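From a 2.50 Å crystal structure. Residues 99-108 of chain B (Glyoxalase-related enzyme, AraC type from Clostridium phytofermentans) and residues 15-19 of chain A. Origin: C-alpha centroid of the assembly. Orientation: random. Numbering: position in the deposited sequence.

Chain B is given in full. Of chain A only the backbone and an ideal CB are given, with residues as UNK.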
# COMPACT_ATOMS: atom_id res chain seq x y z
N GLU B 99 4.06 -12.44 11.50
CA GLU B 99 4.57 -13.36 12.51
C GLU B 99 3.63 -14.55 12.48
O GLU B 99 2.42 -14.41 12.61
CB GLU B 99 4.56 -12.72 13.90
CG GLU B 99 5.63 -11.65 14.07
CD GLU B 99 5.44 -10.83 15.35
OE1 GLU B 99 6.20 -9.86 15.55
OE2 GLU B 99 4.52 -11.16 16.14
N GLY B 100 4.20 -15.73 12.27
CA GLY B 100 3.39 -16.94 12.20
C GLY B 100 3.08 -17.34 10.77
O GLY B 100 1.94 -17.69 10.46
N ILE B 101 4.09 -17.32 9.91
CA ILE B 101 3.91 -17.68 8.51
C ILE B 101 3.42 -19.12 8.36
O ILE B 101 2.56 -19.40 7.53
CB ILE B 101 5.21 -17.50 7.70
CG1 ILE B 101 4.90 -17.63 6.21
CG2 ILE B 101 6.26 -18.53 8.12
CD1 ILE B 101 6.07 -17.39 5.30
N ASP B 102 3.98 -20.02 9.16
CA ASP B 102 3.57 -21.42 9.12
C ASP B 102 2.07 -21.48 9.41
O ASP B 102 1.31 -22.13 8.69
CB ASP B 102 4.35 -22.22 10.16
CG ASP B 102 5.84 -22.27 9.85
OD1 ASP B 102 6.20 -22.88 8.82
OD2 ASP B 102 6.64 -21.70 10.63
N ALA B 103 1.65 -20.78 10.46
CA ALA B 103 0.24 -20.74 10.82
C ALA B 103 -0.57 -20.21 9.64
O ALA B 103 -1.64 -20.74 9.32
CB ALA B 103 0.03 -19.86 12.05
N LEU B 104 -0.07 -19.15 9.00
CA LEU B 104 -0.76 -18.56 7.86
C LEU B 104 -1.03 -19.57 6.77
O LEU B 104 -2.16 -19.69 6.29
CB LEU B 104 0.05 -17.41 7.26
CG LEU B 104 -0.46 -16.99 5.87
CD1 LEU B 104 -1.84 -16.35 6.01
CD2 LEU B 104 0.52 -16.01 5.22
N HIS B 105 0.01 -20.28 6.37
CA HIS B 105 -0.10 -21.27 5.31
C HIS B 105 -1.09 -22.37 5.67
O HIS B 105 -1.86 -22.83 4.83
CB HIS B 105 1.28 -21.87 5.01
CG HIS B 105 1.29 -22.79 3.84
ND1 HIS B 105 0.93 -24.12 3.94
CD2 HIS B 105 1.55 -22.56 2.53
CE1 HIS B 105 0.97 -24.67 2.74
NE2 HIS B 105 1.34 -23.74 1.87
N LYS B 106 -1.10 -22.78 6.93
CA LYS B 106 -2.03 -23.81 7.36
C LYS B 106 -3.46 -23.29 7.30
O LYS B 106 -4.36 -23.96 6.80
CB LYS B 106 -1.69 -24.27 8.78
CG LYS B 106 -2.50 -25.46 9.25
CD LYS B 106 -2.06 -25.91 10.64
CE LYS B 106 -2.71 -27.22 11.04
NZ LYS B 106 -2.05 -27.81 12.25
N TYR B 107 -3.67 -22.08 7.81
CA TYR B 107 -5.01 -21.49 7.82
C TYR B 107 -5.58 -21.40 6.42
O TYR B 107 -6.69 -21.87 6.16
CB TYR B 107 -4.97 -20.09 8.43
CG TYR B 107 -6.33 -19.54 8.80
CD1 TYR B 107 -7.01 -20.00 9.93
CD2 TYR B 107 -6.92 -18.52 8.05
CE1 TYR B 107 -8.25 -19.46 10.31
CE2 TYR B 107 -8.16 -17.97 8.41
CZ TYR B 107 -8.82 -18.45 9.55
OH TYR B 107 -10.03 -17.91 9.93
N VAL B 108 -4.82 -20.80 5.51
CA VAL B 108 -5.28 -20.66 4.13
C VAL B 108 -5.59 -22.01 3.53
O VAL B 108 -6.62 -22.19 2.88
CB VAL B 108 -4.24 -19.93 3.25
CG1 VAL B 108 -4.61 -20.05 1.78
CG2 VAL B 108 -4.16 -18.48 3.63
N UNK A 15 -7.75 -13.80 11.64
CA UNK A 15 -6.79 -14.92 11.38
C UNK A 15 -6.80 -15.88 12.55
O UNK A 15 -7.73 -15.90 13.36
CB UNK A 15 -5.37 -14.40 11.15
N UNK A 16 -5.74 -16.67 12.63
CA UNK A 16 -5.57 -17.62 13.71
C UNK A 16 -4.16 -18.14 13.59
O UNK A 16 -3.84 -18.87 12.65
CB UNK A 16 -6.60 -18.75 13.66
N UNK A 17 -3.32 -17.73 14.53
CA UNK A 17 -1.95 -18.18 14.53
C UNK A 17 -0.99 -17.19 13.90
O UNK A 17 0.22 -17.42 13.93
CB UNK A 17 -1.85 -19.52 13.80
N UNK A 18 -1.50 -16.10 13.33
CA UNK A 18 -0.61 -15.13 12.70
C UNK A 18 -1.13 -13.68 12.71
O UNK A 18 -2.33 -13.44 12.64
CB UNK A 18 -0.35 -15.56 11.25
N UNK A 19 -0.20 -12.73 12.78
CA UNK A 19 -0.54 -11.32 12.80
C UNK A 19 0.23 -10.55 11.75
O UNK A 19 1.37 -10.90 11.43
CB UNK A 19 -0.27 -10.73 14.19

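Chain B offers an extended residue, Glu B99, a turn at Gly B100, and then a helix whose Ala B103, Leu B104 and Tyr B107 lie nearest to chain A.

Position 15 sends its CA-to-CB bond sideways, and its ideal CB stays 5.3 Å from Tyr B107 CE2. Chain B neither grips nor excludes a side chain here, so many types would do, polar ones included. The residue is Glu A15; its carboxylate leads away from chain B, and the contact with the tyrosine ring comes from its backbone.

At position 16 the bond again points sideways, and the ideal CB lies 3.8 Å from Tyr B107 CE1. A side chain with an aliphatic first portion could rest against the ring while its end continues into open space. Arg A16 does this: its CB touches Tyr B107, its backbone N lies over one face of that ring, and the guanidinium leads away. A water donates hydrogen bonds to Arg A16 O and Ala B103 O, each at 3.0 Å from the water O, joining the loop to the helix through backbone atoms alone.

Position 17 is the most constrained. Its phi/psi of 97/-5 would jam a CB against the preceding carbonyl, which by itself calls for glycine, and the ideal CB would also clash with Ala B103 CB at 2.6 Å. Gly A17 meets both demands, and Gly A17 O comes to 3.1 Å from Ala B103 CB. Glycine is matched by glycine, since a CB on Gly B100 would clash with this same carbonyl oxygen.

Position 18 points toward chain B, its ideal CB tight at 3.2 Å from Gly B100 O and 3.3 Å from Glu B99 O. Branching at CB would have little room, but beyond it Leu B104 CD1 offers an apolar surface that would suit a large apolar or aromatic group. Tyr A18, with chi1 of 88° (p), lays a ring face against Leu B104: Leu B104 CD1 sits 3.8 Å from the Tyr A18 ring centroid, a CH-pi contact. Tyr A18 CA also makes a CA-H...O contact with Glu B99 O, at 3.1 Å.

Position 19 has extended backbone angles and pairs with Glu B99 in an antiparallel bridge: the N of position 19 donates to Glu B99 O and Glu B99 N donates to the O of position 19, both at 3.1 Å. The two side chains share a face, so a beta-branched residue, or one able to engage the carboxylate, would fit. Val A19 suits the extended backbone, and Val A19 CG2 comes to 3.7 Å from Glu B99 OE2, a plain van der Waals contact.

Chain A, residues 15-19: ERGYV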
# COMPACT_ATOMS: atom_id res chain seq x y z
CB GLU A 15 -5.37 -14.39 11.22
CG GLU A 15 -5.27 -13.17 10.36
CD GLU A 15 -5.79 -11.95 11.04
OE1 GLU A 15 -5.09 -11.41 11.92
OE2 GLU A 15 -6.92 -11.53 10.70
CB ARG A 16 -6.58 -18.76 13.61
CG ARG A 16 -6.95 -19.37 14.96
CD ARG A 16 -7.53 -18.32 15.90
NE ARG A 16 -6.49 -17.47 16.48
CZ ARG A 16 -6.72 -16.27 17.03
NH1 ARG A 16 -7.95 -15.78 17.06
NH2 ARG A 16 -5.71 -15.58 17.54
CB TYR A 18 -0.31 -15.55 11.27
CG TYR A 18 -1.32 -15.06 10.26
CD1 TYR A 18 -1.20 -13.79 9.70
CD2 TYR A 18 -2.40 -15.85 9.89
CE1 TYR A 18 -2.13 -13.31 8.79
CE2 TYR A 18 -3.34 -15.39 8.97
CZ TYR A 18 -3.20 -14.12 8.42
OH TYR A 18 -4.13 -13.64 7.55
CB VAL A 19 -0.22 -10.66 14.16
CG1 VAL A 19 -0.93 -11.40 15.28
CG2 VAL A 19 1.29 -10.66 14.39
O HOH W 1 -3.34 -21.65 11.60
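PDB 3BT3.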